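Local coordinates for protein dihydropteroate synthase (Burkholderia cenocepacia, PDB 2Y5S) that probably catalyses the condensation of para-aminobenzoate with 6-hydroxymethyl-7,8-dihydropterin diphosphate to give 7,8-dihydropteroate, the precursor of folates, at residues P23-I28 against A267-H272; E68-G73 against S101-K106; N122-F127 against M146-E151. All coordinates share one frame; numbering follows the deposited sequence. Where two conformers were deposited one is given.

Contact 1 (P23-I28 against A267-H272); sequences PLVMGI and AIVRVH. With 78H (7,8-dihydropteroate), chain P.
P23 CA lies 3.3 Å from A267 O, a bent CA-H...O contact, and the next residue takes the same oxygen: L24 N bonds to A267 O at 2.9 Å. L24 O then accepts from V269 N. V25 turns to the side where helices 251-263 and 274-291 pack, and its CG1 meets V271 CG2 at 3.7 Å, the two side chains crossing at about a right angle. M26 N donates to V269 O and M26 O accepts from V271 N. This parallel pairing joins the first and last strands of the TIM barrel and so closes it; the segments 24-28 and 268-271 run 24° apart. The M26 side chain lies on the barrel-interior side with R270, its SD 3.8 Å from R270 CG and near the guanidinium plane at the edge. At I28 the backbone N reaches V271 O, so the backbone of alternate residues L24, M26 and I28 makes the hydrogen bonds to the second segment. With CG1 anti to the carbonyl carbon (chi1 -63°), the I28 side chain wedges between two flat groups. Its CD1 sits over the face of the H272 ring, 3.5 Å from the centroid, a CH-pi contact, while the R270 guanidinium has I28 on one face and the pterin of 7,8-dihydropteroate on the opposite one, with N8 over its centre. D64 holds R270 NE by a salt bridge, and S233 OG is hydrogen-bonded to H272 ND1.

Contact 2 (E68-G73 against S101-K106); sequences ESTRPG and SIDTYK. With 78H (7,8-dihydropteroate), chain P.
At the C-terminal mouth of the barrel, the loop after strand 62-66 meets the end of strand 100-103 beside the bound product, and T70 and D103 carry the contact there tip to tip. T70 OG1 donates to D103 OD2 across 2.5 Å, a short bond that comes in 36° out of the carboxylate plane. With chi1 at 35°, OG1 lies between the backbone N and the carbonyl carbon, which aims it at the aspartate and puts CG2 near the edge of the Y105 ring. D103 CG is anti to its own backbone N (chi1 180°), sending the carboxylate toward the pterin: N8 of 7,8-dihydropteroate makes weak hydrogen bonds to both D103 OD1 and D103 OD2. T70, R71, P72 and D103 all belong to the product pocket of this TIM-barrel enzyme. R71 CB comes to 3.4 Å from ligand N11, the nitrogen that links the pterin to the benzoate part, and P72 CD packs against the benzoate ring. Farther from the ligand, E68 stretches out to a polar cluster. Y105 OH donates to E68 OE2 at 2.8 Å, on the syn side and close to the carboxylate plane, whereas K106 NZ forms a salt bridge with E68 OE1 at 2.5 Å. The lysine also pairs with E82, whose carboxylate lies close to that of E68, so the ammonium probably offsets the repulsion between the two acids. Water 1 donates both to E68 OE1 and to T104 OG1; the same threonine oxygen accepts from K106 N in an ST turn just ahead of helix 107-115. Water 2 bridges E68 N and D103 O, 2.7 Å from the latter.

Contact 3 (N122-F127 against M146-E151); sequences NDIWGF and MHMLGE. With 78H (7,8-dihydropteroate), chain P; EDO (1,2-ethanediol), chain V.
M148 CE presses onto the W125 indole where the turns after two neighbouring strands of the TIM barrel, 120-123 and 142-146, come together. The methyl lies over the face, 3.3 Å from the centroid of the five-membered ring, a CH-pi contact, and M148 SD follows over the six-membered ring as a Met-aromatic contact. A bend at chi3 (41°) folds the methionine tip onto the ring and also brings CE to I124 CD1 at 3.9 Å. Beside it M146 runs alongside I124, CE to I124 CB, while its SD faces N3 of 7,8-dihydropteroate. The type I turn D123-G126 is closed by G126 N to D123 O; D123 OD1 accepts from W125 N in an Asx turn, and OD2 from F127 N beyond it. The backbones themselves are joined more loosely, by a weak bond from M146 N to D123 O and by water 3, which donates to I124 O and M146 O. Toward G150 and the exposed E151 the contact thins to the far end of the indole, where W125 CH2 is 3.4 Å from E151 O. A 1,2-ethanediol, probably from the crystallisation liquor, settles against this side, its O2 accepting from G150 N at 3.0 Å.

Overall arrangement
All three contacts reach the same parallel barrel sheet and all touch 7,8-dihydropteroate. Contacts 2 and 3 follow one another along the chain, and both are nested inside the loop that contact 1 closes. The centres of contacts 2 and 3 lie about 10 Å apart, and strands 100-103 and 120-123 join them directly, with I102 O 2.8 Å from N122 N, a probable hydrogen bond. Contact 1 sits farther off, about 16 Å from contact 2 and 18 Å from contact 3 between centres, yet R270 NH2 reaches D103 OD2 as a long, weak ion pair. N122 ND2 donates to pterin N1 at 3.0 Å and also hydrogen-bonds D64, the acid that holds R270 NE.

Contact 1 (P23-I28 against A267-H272)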
loop_
_atom_site.group_PDB
_atom_site.type_symbol
_atom_site.label_atom_id
_atom_site.label_comp_id
_atom_site.label_asym_id
_atom_site.label_seq_id
_atom_site.Cartn_x
_atom_site.Cartn_y
_atom_site.Cartn_z
ATOM N N PRO B 23 3.329 -10.697 -8.967
ATOM C CA PRO B 23 4.610 -10.028 -8.925
ATOM C C PRO B 23 5.510 -10.693 -7.926
ATOM O O PRO B 23 5.032 -11.279 -6.941
ATOM C CB PRO B 23 4.261 -8.606 -8.459
ATOM C CG PRO B 23 2.949 -8.716 -7.820
ATOM C CD PRO B 23 2.235 -9.836 -8.485
ATOM N N LEU B 24 6.798 -10.626 -8.191
ATOM C CA LEU B 24 7.800 -11.270 -7.345
ATOM C C LEU B 24 8.528 -10.261 -6.492
ATOM O O LEU B 24 8.696 -9.107 -6.874
ATOM C CB LEU B 24 8.815 -12.047 -8.211
ATOM C CG LEU B 24 8.252 -13.194 -9.056
ATOM C CD1 LEU B 24 9.430 -13.966 -9.718
ATOM C CD2 LEU B 24 7.324 -14.162 -8.312
ATOM N N VAL B 25 8.934 -10.702 -5.310
ATOM C CA VAL B 25 9.651 -9.868 -4.364
ATOM C C VAL B 25 11.168 -10.229 -4.332
ATOM O O VAL B 25 11.570 -11.369 -4.052
ATOM C CB VAL B 25 9.010 -10.002 -2.991
ATOM C CG1 VAL B 25 9.817 -9.257 -1.936
ATOM C CG2 VAL B 25 7.530 -9.519 -3.076
ATOM N N MET B 26 11.993 -9.245 -4.660
ATOM C CA MET B 26 13.453 -9.390 -4.617
ATOM C C MET B 26 13.968 -8.734 -3.339
ATOM O O MET B 26 13.884 -7.514 -3.190
ATOM C CB MET B 26 14.085 -8.715 -5.827
ATOM C CG MET B 26 15.606 -8.512 -5.735
ATOM S SD MET B 26 16.337 -7.667 -7.168
ATOM C CE MET B 26 16.110 -8.931 -8.418
ATOM N N GLY B 27 14.504 -9.535 -2.418
ATOM C CA GLY B 27 14.995 -9.009 -1.146
ATOM C C GLY B 27 16.422 -8.508 -1.300
ATOM O O GLY B 27 17.258 -9.186 -1.888
ATOM N N ILE B 28 16.708 -7.340 -0.737
ATOM C CA ILE B 28 18.004 -6.714 -0.891
ATOM C C ILE B 28 18.921 -7.288 0.181
ATOM O O ILE B 28 18.656 -7.143 1.376
ATOM C CB ILE B 28 17.927 -5.183 -0.743
ATOM C CG1 ILE B 28 17.052 -4.567 -1.846
ATOM C CG2 ILE B 28 19.347 -4.563 -0.777
ATOM C CD1 ILE B 28 16.547 -3.151 -1.492
ATOM N N ALA B 267 6.778 -6.290 -12.639
ATOM C CA ALA B 267 6.959 -7.726 -12.509
ATOM C C ALA B 267 7.672 -8.072 -11.196
ATOM O O ALA B 267 7.358 -9.081 -10.555
ATOM C CB ALA B 267 7.746 -8.263 -13.682
ATOM N N ILE B 268 8.655 -7.253 -10.834
ATOM C CA ILE B 268 9.482 -7.487 -9.653
ATOM C C ILE B 268 9.623 -6.198 -8.864
ATOM O O ILE B 268 9.855 -5.134 -9.440
ATOM C CB ILE B 268 10.902 -8.001 -10.045
ATOM C CG1 ILE B 268 10.823 -9.269 -10.896
ATOM C CG2 ILE B 268 11.772 -8.226 -8.788
ATOM C CD1 ILE B 268 12.156 -9.716 -11.482
ATOM N N VAL B 269 9.510 -6.292 -7.534
ATOM C CA VAL B 269 9.800 -5.170 -6.675
ATOM C C VAL B 269 10.994 -5.537 -5.762
ATOM O O VAL B 269 11.052 -6.633 -5.177
ATOM C CB VAL B 269 8.548 -4.695 -5.882
ATOM C CG1 VAL B 269 7.485 -4.037 -6.843
ATOM C CG2 VAL B 269 7.898 -5.837 -5.074
ATOM N N ARG B 270 11.961 -4.623 -5.704
ATOM C CA ARG B 270 13.210 -4.808 -4.993
ATOM C C ARG B 270 13.098 -4.081 -3.672
ATOM O O ARG B 270 12.936 -2.871 -3.644
ATOM C CB ARG B 270 14.363 -4.232 -5.826
ATOM C CG ARG B 270 15.738 -4.385 -5.248
ATOM C CD ARG B 270 16.785 -3.897 -6.272
ATOM N NE ARG B 270 18.129 -4.050 -5.735
ATOM C CZ ARG B 270 18.716 -3.192 -4.903
ATOM N NH1 ARG B 270 18.087 -2.090 -4.511
ATOM N NH2 ARG B 270 19.948 -3.444 -4.454
ATOM N N VAL B 271 13.175 -4.811 -2.569
ATOM C CA VAL B 271 12.844 -4.235 -1.271
ATOM C C VAL B 271 13.767 -4.681 -0.149
ATOM O O VAL B 271 14.398 -5.752 -0.210
ATOM C CB VAL B 271 11.393 -4.587 -0.894
ATOM C CG1 VAL B 271 10.428 -4.178 -2.025
ATOM C CG2 VAL B 271 11.256 -6.106 -0.588
ATOM N N HIS B 272 13.830 -3.845 0.880
ATOM C CA HIS B 272 14.511 -4.186 2.122
ATOM C C HIS B 272 13.579 -4.955 3.034
ATOM O O HIS B 272 13.988 -5.904 3.687
ATOM C CB HIS B 272 14.944 -2.917 2.848
ATOM C CG HIS B 272 16.004 -2.145 2.131
ATOM N ND1 HIS B 272 15.716 -1.077 1.312
ATOM C CD2 HIS B 272 17.353 -2.284 2.122
ATOM C CE1 HIS B 272 16.846 -0.594 0.819
ATOM N NE2 HIS B 272 17.852 -1.306 1.300
HETATM O O4 78H P . 16.432 0.866 -8.080
HETATM C C4 78H P . 17.292 0.012 -8.301
HETATM C C5 78H P . 18.485 -0.057 -7.550
HETATM N N3 78H P . 17.100 -0.910 -9.342
HETATM C C9 78H P . 19.423 -1.059 -7.893
HETATM N N5 78H P . 18.703 0.776 -6.501
HETATM C C2 78H P . 18.102 -1.880 -9.648
HETATM N N8 78H P . 20.612 -1.182 -7.188
HETATM N N1 78H P . 19.218 -1.928 -8.904
HETATM C C6 78H P . 19.861 0.730 -5.812
HETATM N N2 78H P . 17.939 -2.736 -10.670
HETATM C C7 78H P . 21.035 -0.167 -6.216
HETATM C C10 78H P . 20.065 1.605 -4.609
HETATM N N11 78H P . 20.525 2.937 -5.018
HETATM C C15 78H P . 19.910 4.005 -4.528
HETATM C C16 78H P . 19.471 5.022 -5.370
HETATM C C17 78H P . 19.688 4.071 -3.152
HETATM C C18 78H P . 18.824 6.121 -4.834
HETATM C C19 78H P . 19.038 5.175 -2.615
HETATM C C20 78H P . 18.612 6.200 -3.457
HETATM C C21 78H P . 17.866 7.402 -2.870
HETATM O O22 78H P . 17.268 8.116 -3.680
HETATM O O23 78H P . 17.780 7.530 -1.629
#

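Contact 2 (E68-G73 against S101-K106)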
loop_
_atom_site.group_PDB
_atom_site.type_symbol
_atom_site.label_atom_id
_atom_site.label_comp_id
_atom_site.label_asym_id
_atom_site.label_seq_id
_atom_site.Cartn_x
_atom_site.Cartn_y
_atom_site.Cartn_z
ATOM N N GLU B 68 28.809 -3.686 -3.051
ATOM C CA GLU B 68 29.136 -2.260 -3.112
ATOM C C GLU B 68 27.983 -1.419 -2.575
ATOM O O GLU B 68 26.920 -1.943 -2.235
ATOM C CB GLU B 68 29.425 -1.870 -4.568
ATOM C CG GLU B 68 29.988 -0.454 -4.767
ATOM C CD GLU B 68 30.625 -0.248 -6.126
ATOM O OE1 GLU B 68 30.934 -1.252 -6.807
ATOM O OE2 GLU B 68 30.816 0.923 -6.514
ATOM N N SER B 69 28.217 -0.117 -2.461
ATOM C CA SER B 69 27.130 0.847 -2.445
ATOM C C SER B 69 26.955 1.372 -3.887
ATOM O O SER B 69 27.649 2.298 -4.330
ATOM C CB SER B 69 27.407 1.964 -1.441
ATOM O OG SER B 69 26.190 2.569 -1.034
ATOM N N THR B 70 26.044 0.722 -4.616
ATOM C CA THR B 70 25.686 1.065 -5.996
ATOM C C THR B 70 24.621 2.177 -6.015
ATOM O O THR B 70 23.612 2.072 -6.717
ATOM C CB THR B 70 25.111 -0.185 -6.736
ATOM O OG1 THR B 70 24.366 -0.966 -5.802
ATOM C CG2 THR B 70 26.204 -1.052 -7.345
ATOM N N ARG B 71 24.838 3.229 -5.229
ATOM C CA ARG B 71 23.937 4.384 -5.190
ATOM C C ARG B 71 24.725 5.653 -5.521
ATOM O O ARG B 71 25.957 5.655 -5.435
ATOM C CB ARG B 71 23.285 4.512 -3.806
ATOM C CG ARG B 71 24.248 4.914 -2.674
ATOM C CD ARG B 71 23.535 5.048 -1.330
ATOM N NE ARG B 71 22.970 3.775 -0.877
ATOM C CZ ARG B 71 22.317 3.600 0.274
ATOM N NH1 ARG B 71 22.139 4.615 1.117
ATOM N NH2 ARG B 71 21.842 2.397 0.586
ATOM N N PRO B 72 24.020 6.737 -5.900
ATOM C CA PRO B 72 24.688 8.025 -6.088
ATOM C C PRO B 72 25.517 8.459 -4.870
ATOM O O PRO B 72 25.107 8.236 -3.727
ATOM C CB PRO B 72 23.516 8.988 -6.311
ATOM C CG PRO B 72 22.465 8.151 -6.923
ATOM C CD PRO B 72 22.588 6.817 -6.244
ATOM N N GLY B 73 26.683 9.050 -5.128
ATOM C CA GLY B 73 27.522 9.637 -4.081
ATOM C C GLY B 73 28.182 8.685 -3.093
ATOM O O GLY B 73 28.696 9.130 -2.063
ATOM N N SER B 101 20.371 -12.718 -7.750
ATOM C CA SER B 101 20.650 -11.558 -8.564
ATOM C C SER B 101 21.917 -10.895 -8.032
ATOM O O SER B 101 22.150 -10.875 -6.812
ATOM C CB SER B 101 19.480 -10.580 -8.518
ATOM O OG SER B 101 19.841 -9.328 -9.052
ATOM N N ILE B 102 22.729 -10.359 -8.943
ATOM C CA ILE B 102 23.965 -9.699 -8.565
ATOM C C ILE B 102 23.886 -8.211 -8.913
ATOM O O ILE B 102 23.745 -7.863 -10.076
ATOM C CB ILE B 102 25.184 -10.293 -9.288
ATOM C CG1 ILE B 102 25.200 -11.819 -9.180
ATOM C CG2 ILE B 102 26.445 -9.686 -8.726
ATOM C CD1 ILE B 102 25.425 -12.338 -7.755
ATOM N N ASP B 103 23.983 -7.363 -7.891
ATOM C CA ASP B 103 23.935 -5.908 -8.047
ATOM C C ASP B 103 25.347 -5.404 -8.325
ATOM O O ASP B 103 26.123 -5.088 -7.402
ATOM C CB ASP B 103 23.342 -5.267 -6.789
ATOM C CG ASP B 103 23.256 -3.725 -6.860
ATOM O OD1 ASP B 103 23.321 -3.114 -7.952
ATOM O OD2 ASP B 103 23.075 -3.130 -5.785
ATOM N N THR B 104 25.692 -5.383 -9.607
ATOM C CA THR B 104 26.999 -4.920 -10.037
ATOM C C THR B 104 26.987 -4.371 -11.450
ATOM O O THR B 104 26.225 -4.823 -12.304
ATOM C CB THR B 104 28.055 -6.040 -10.007
ATOM O OG1 THR B 104 29.352 -5.459 -10.214
ATOM C CG2 THR B 104 27.752 -7.090 -11.082
ATOM N N TYR B 105 27.861 -3.392 -11.667
ATOM C CA TYR B 105 28.130 -2.834 -12.989
ATOM C C TYR B 105 29.542 -3.172 -13.487
ATOM O O TYR B 105 29.915 -2.764 -14.591
ATOM C CB TYR B 105 27.951 -1.316 -12.956
ATOM C CG TYR B 105 28.823 -0.599 -11.947
ATOM C CD1 TYR B 105 30.118 -0.204 -12.270
ATOM C CD2 TYR B 105 28.351 -0.313 -10.677
ATOM C CE1 TYR B 105 30.913 0.454 -11.357
ATOM C CE2 TYR B 105 29.148 0.343 -9.750
ATOM C CZ TYR B 105 30.425 0.720 -10.104
ATOM O OH TYR B 105 31.225 1.370 -9.204
ATOM N N LYS B 106 30.317 -3.910 -12.691
ATOM C CA LYS B 106 31.683 -4.264 -13.058
ATOM C C LYS B 106 31.701 -5.555 -13.853
ATOM O O LYS B 106 31.335 -6.602 -13.329
ATOM C CB LYS B 106 32.551 -4.405 -11.809
ATOM C CG LYS B 106 32.682 -3.129 -11.014
ATOM C CD LYS B 106 33.880 -3.190 -10.083
ATOM C CE LYS B 106 33.998 -1.942 -9.209
ATOM N NZ LYS B 106 32.748 -1.691 -8.466
HETATM O O4 78H P . 16.432 0.866 -8.080
HETATM C C4 78H P . 17.292 0.012 -8.301
HETATM C C5 78H P . 18.485 -0.057 -7.550
HETATM N N3 78H P . 17.100 -0.910 -9.342
HETATM C C9 78H P . 19.423 -1.059 -7.893
HETATM N N5 78H P . 18.703 0.776 -6.501
HETATM C C2 78H P . 18.102 -1.880 -9.648
HETATM N N8 78H P . 20.612 -1.182 -7.188
HETATM N N1 78H P . 19.218 -1.928 -8.904
HETATM C C6 78H P . 19.861 0.730 -5.812
HETATM N N2 78H P . 17.939 -2.736 -10.670
HETATM C C7 78H P . 21.035 -0.167 -6.216
HETATM C C10 78H P . 20.065 1.605 -4.609
HETATM N N11 78H P . 20.525 2.937 -5.018
HETATM C C15 78H P . 19.910 4.005 -4.528
HETATM C C16 78H P . 19.471 5.022 -5.370
HETATM C C17 78H P . 19.688 4.071 -3.152
HETATM C C18 78H P . 18.824 6.121 -4.834
HETATM C C19 78H P . 19.038 5.175 -2.615
HETATM C C20 78H P . 18.612 6.200 -3.457
HETATM C C21 78H P . 17.866 7.402 -2.870
HETATM O O22 78H P . 17.268 8.116 -3.680
HETATM O O23 78H P . 17.780 7.530 -1.629
HETATM O O HOH W 1 29.546 -3.003 -8.640
HETATM O O HOH W 2 26.348 -3.608 -5.101
#

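Contact 3 (N122-F127 against M146-E151)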
loop_
_atom_site.group_PDB
_atom_site.type_symbol
_atom_site.label_atom_id
_atom_site.label_comp_id
_atom_site.label_asym_id
_atom_site.label_seq_id
_atom_site.Cartn_x
_atom_site.Cartn_y
_atom_site.Cartn_z
ATOM N N ASN B 122 22.112 -7.548 -12.376
ATOM C CA ASN B 122 21.342 -6.365 -12.169
ATOM C C ASN B 122 22.288 -5.164 -12.236
ATOM O O ASN B 122 23.047 -4.937 -11.296
ATOM C CB ASN B 122 20.684 -6.454 -10.786
ATOM C CG ASN B 122 19.939 -5.191 -10.423
ATOM O OD1 ASN B 122 19.482 -4.488 -11.299
ATOM N ND2 ASN B 122 19.827 -4.893 -9.125
ATOM N N ASP B 123 22.227 -4.402 -13.331
ATOM C CA ASP B 123 23.263 -3.403 -13.658
ATOM C C ASP B 123 22.744 -1.958 -13.730
ATOM O O ASP B 123 22.058 -1.567 -14.669
ATOM C CB ASP B 123 23.948 -3.770 -14.970
ATOM C CG ASP B 123 25.124 -2.847 -15.317
ATOM O OD1 ASP B 123 25.538 -2.015 -14.484
ATOM O OD2 ASP B 123 25.624 -2.955 -16.452
ATOM N N ILE B 124 23.115 -1.165 -12.744
ATOM C CA ILE B 124 22.750 0.237 -12.705
ATOM C C ILE B 124 23.253 1.006 -13.930
ATOM O O ILE B 124 22.675 2.014 -14.282
ATOM C CB ILE B 124 23.200 0.947 -11.394
ATOM C CG1 ILE B 124 24.708 0.848 -11.180
ATOM C CG2 ILE B 124 22.453 0.346 -10.181
ATOM C CD1 ILE B 124 25.284 1.991 -10.313
ATOM N N TRP B 125 24.314 0.529 -14.583
ATOM C CA TRP B 125 24.822 1.192 -15.780
ATOM C C TRP B 125 24.255 0.650 -17.093
ATOM O O TRP B 125 24.670 1.094 -18.159
ATOM C CB TRP B 125 26.365 1.175 -15.812
ATOM C CG TRP B 125 26.963 2.282 -15.011
ATOM C CD1 TRP B 125 27.601 2.165 -13.831
ATOM C CD2 TRP B 125 26.959 3.679 -15.331
ATOM N NE1 TRP B 125 27.983 3.391 -13.372
ATOM C CE2 TRP B 125 27.608 4.343 -14.281
ATOM C CE3 TRP B 125 26.449 4.432 -16.395
ATOM C CZ2 TRP B 125 27.788 5.733 -14.265
ATOM C CZ3 TRP B 125 26.628 5.809 -16.385
ATOM C CH2 TRP B 125 27.286 6.447 -15.321
ATOM N N GLY B 126 23.318 -0.299 -17.020
ATOM C CA GLY B 126 22.588 -0.753 -18.201
ATOM C C GLY B 126 23.499 -1.410 -19.228
ATOM O O GLY B 126 23.273 -1.310 -20.432
ATOM N N PHE B 127 24.539 -2.061 -18.722
ATOM C CA PHE B 127 25.523 -2.801 -19.510
ATOM C C PHE B 127 26.345 -1.901 -20.396
ATOM O O PHE B 127 26.839 -2.320 -21.452
ATOM C CB PHE B 127 24.844 -3.985 -20.244
ATOM C CG PHE B 127 24.120 -4.890 -19.296
ATOM C CD1 PHE B 127 24.818 -5.816 -18.547
ATOM C CD2 PHE B 127 22.766 -4.742 -19.067
ATOM C CE1 PHE B 127 24.172 -6.609 -17.627
ATOM C CE2 PHE B 127 22.114 -5.524 -18.140
ATOM C CZ PHE B 127 22.818 -6.459 -17.412
ATOM N N MET B 146 19.083 -1.102 -16.084
ATOM C CA MET B 146 18.478 0.049 -15.426
ATOM C C MET B 146 18.827 1.326 -16.160
ATOM O O MET B 146 19.877 1.404 -16.820
ATOM C CB MET B 146 18.986 0.151 -13.989
ATOM C CG MET B 146 18.136 1.016 -13.068
ATOM S SD MET B 146 18.951 1.348 -11.500
ATOM C CE MET B 146 20.019 2.723 -11.994
ATOM N N HIS B 147 17.963 2.331 -16.016
ATOM C CA HIS B 147 18.254 3.683 -16.473
ATOM C C HIS B 147 18.891 4.527 -15.365
ATOM O O HIS B 147 18.338 4.670 -14.272
ATOM C CB HIS B 147 16.974 4.388 -16.954
ATOM C CG HIS B 147 17.190 5.819 -17.339
ATOM N ND1 HIS B 147 17.178 6.852 -16.421
ATOM C CD2 HIS B 147 17.438 6.387 -18.543
ATOM C CE1 HIS B 147 17.424 7.988 -17.044
ATOM N NE2 HIS B 147 17.572 7.737 -18.333
ATOM N N MET B 148 20.051 5.093 -15.677
ATOM C CA MET B 148 20.685 6.075 -14.826
ATOM C C MET B 148 21.193 7.152 -15.756
ATOM O O MET B 148 21.748 6.856 -16.823
ATOM C CB MET B 148 21.821 5.453 -13.998
ATOM C CG MET B 148 22.722 6.463 -13.286
ATOM S SD MET B 148 24.011 5.752 -12.232
ATOM C CE MET B 148 24.522 4.412 -13.276
ATOM N N LEU B 149 20.981 8.407 -15.386
ATOM C CA LEU B 149 21.523 9.504 -16.173
ATOM C C LEU B 149 22.975 9.700 -15.731
ATOM O O LEU B 149 23.239 9.926 -14.558
ATOM C CB LEU B 149 20.697 10.782 -15.966
ATOM C CG LEU B 149 20.553 11.735 -17.150
ATOM C CD1 LEU B 149 19.944 11.008 -18.353
ATOM C CD2 LEU B 149 19.696 12.916 -16.749
ATOM N N GLY B 150 23.912 9.591 -16.657
ATOM C CA GLY B 150 25.319 9.816 -16.325
ATOM C C GLY B 150 26.244 9.344 -17.420
ATOM O O GLY B 150 25.812 8.657 -18.336
ATOM N N GLU B 151 27.513 9.735 -17.351
ATOM C CA GLU B 151 28.512 9.238 -18.294
ATOM C C GLU B 151 29.259 8.089 -17.613
ATOM O O GLU B 151 29.875 8.290 -16.563
ATOM C CB GLU B 151 29.470 10.351 -18.727
ATOM C CG GLU B 151 30.159 10.099 -20.073
ATOM C CD GLU B 151 29.192 9.664 -21.175
ATOM O OE1 GLU B 151 27.966 9.608 -20.932
ATOM O OE2 GLU B 151 29.665 9.368 -22.289
HETATM O O4 78H P . 16.432 0.866 -8.080
HETATM C C4 78H P . 17.292 0.012 -8.301
HETATM C C5 78H P . 18.485 -0.057 -7.550
HETATM N N3 78H P . 17.100 -0.910 -9.342
HETATM C C9 78H P . 19.423 -1.059 -7.893
HETATM N N5 78H P . 18.703 0.776 -6.501
HETATM C C2 78H P . 18.102 -1.880 -9.648
HETATM N N8 78H P . 20.612 -1.182 -7.188
HETATM N N1 78H P . 19.218 -1.928 -8.904
HETATM C C6 78H P . 19.861 0.730 -5.812
HETATM N N2 78H P . 17.939 -2.736 -10.670
HETATM C C7 78H P . 21.035 -0.167 -6.216
HETATM C C10 78H P . 20.065 1.605 -4.609
HETATM N N11 78H P . 20.525 2.937 -5.018
HETATM C C15 78H P . 19.910 4.005 -4.528
HETATM C C16 78H P . 19.471 5.022 -5.370
HETATM C C17 78H P . 19.688 4.071 -3.152
HETATM C C18 78H P . 18.824 6.121 -4.834
HETATM C C19 78H P . 19.038 5.175 -2.615
HETATM C C20 78H P . 18.612 6.200 -3.457
HETATM C C21 78H P . 17.866 7.402 -2.870
HETATM O O22 78H P . 17.268 8.116 -3.680
HETATM O O23 78H P . 17.780 7.530 -1.629
HETATM C C1 EDO V . 21.812 8.420 -21.263
HETATM O O1 EDO V . 20.825 9.444 -21.409
HETATM C C2 EDO V . 21.812 7.986 -19.806
HETATM O O2 EDO V . 23.071 8.309 -19.217
HETATM O O HOH W 3 22.111 2.855 -16.878
#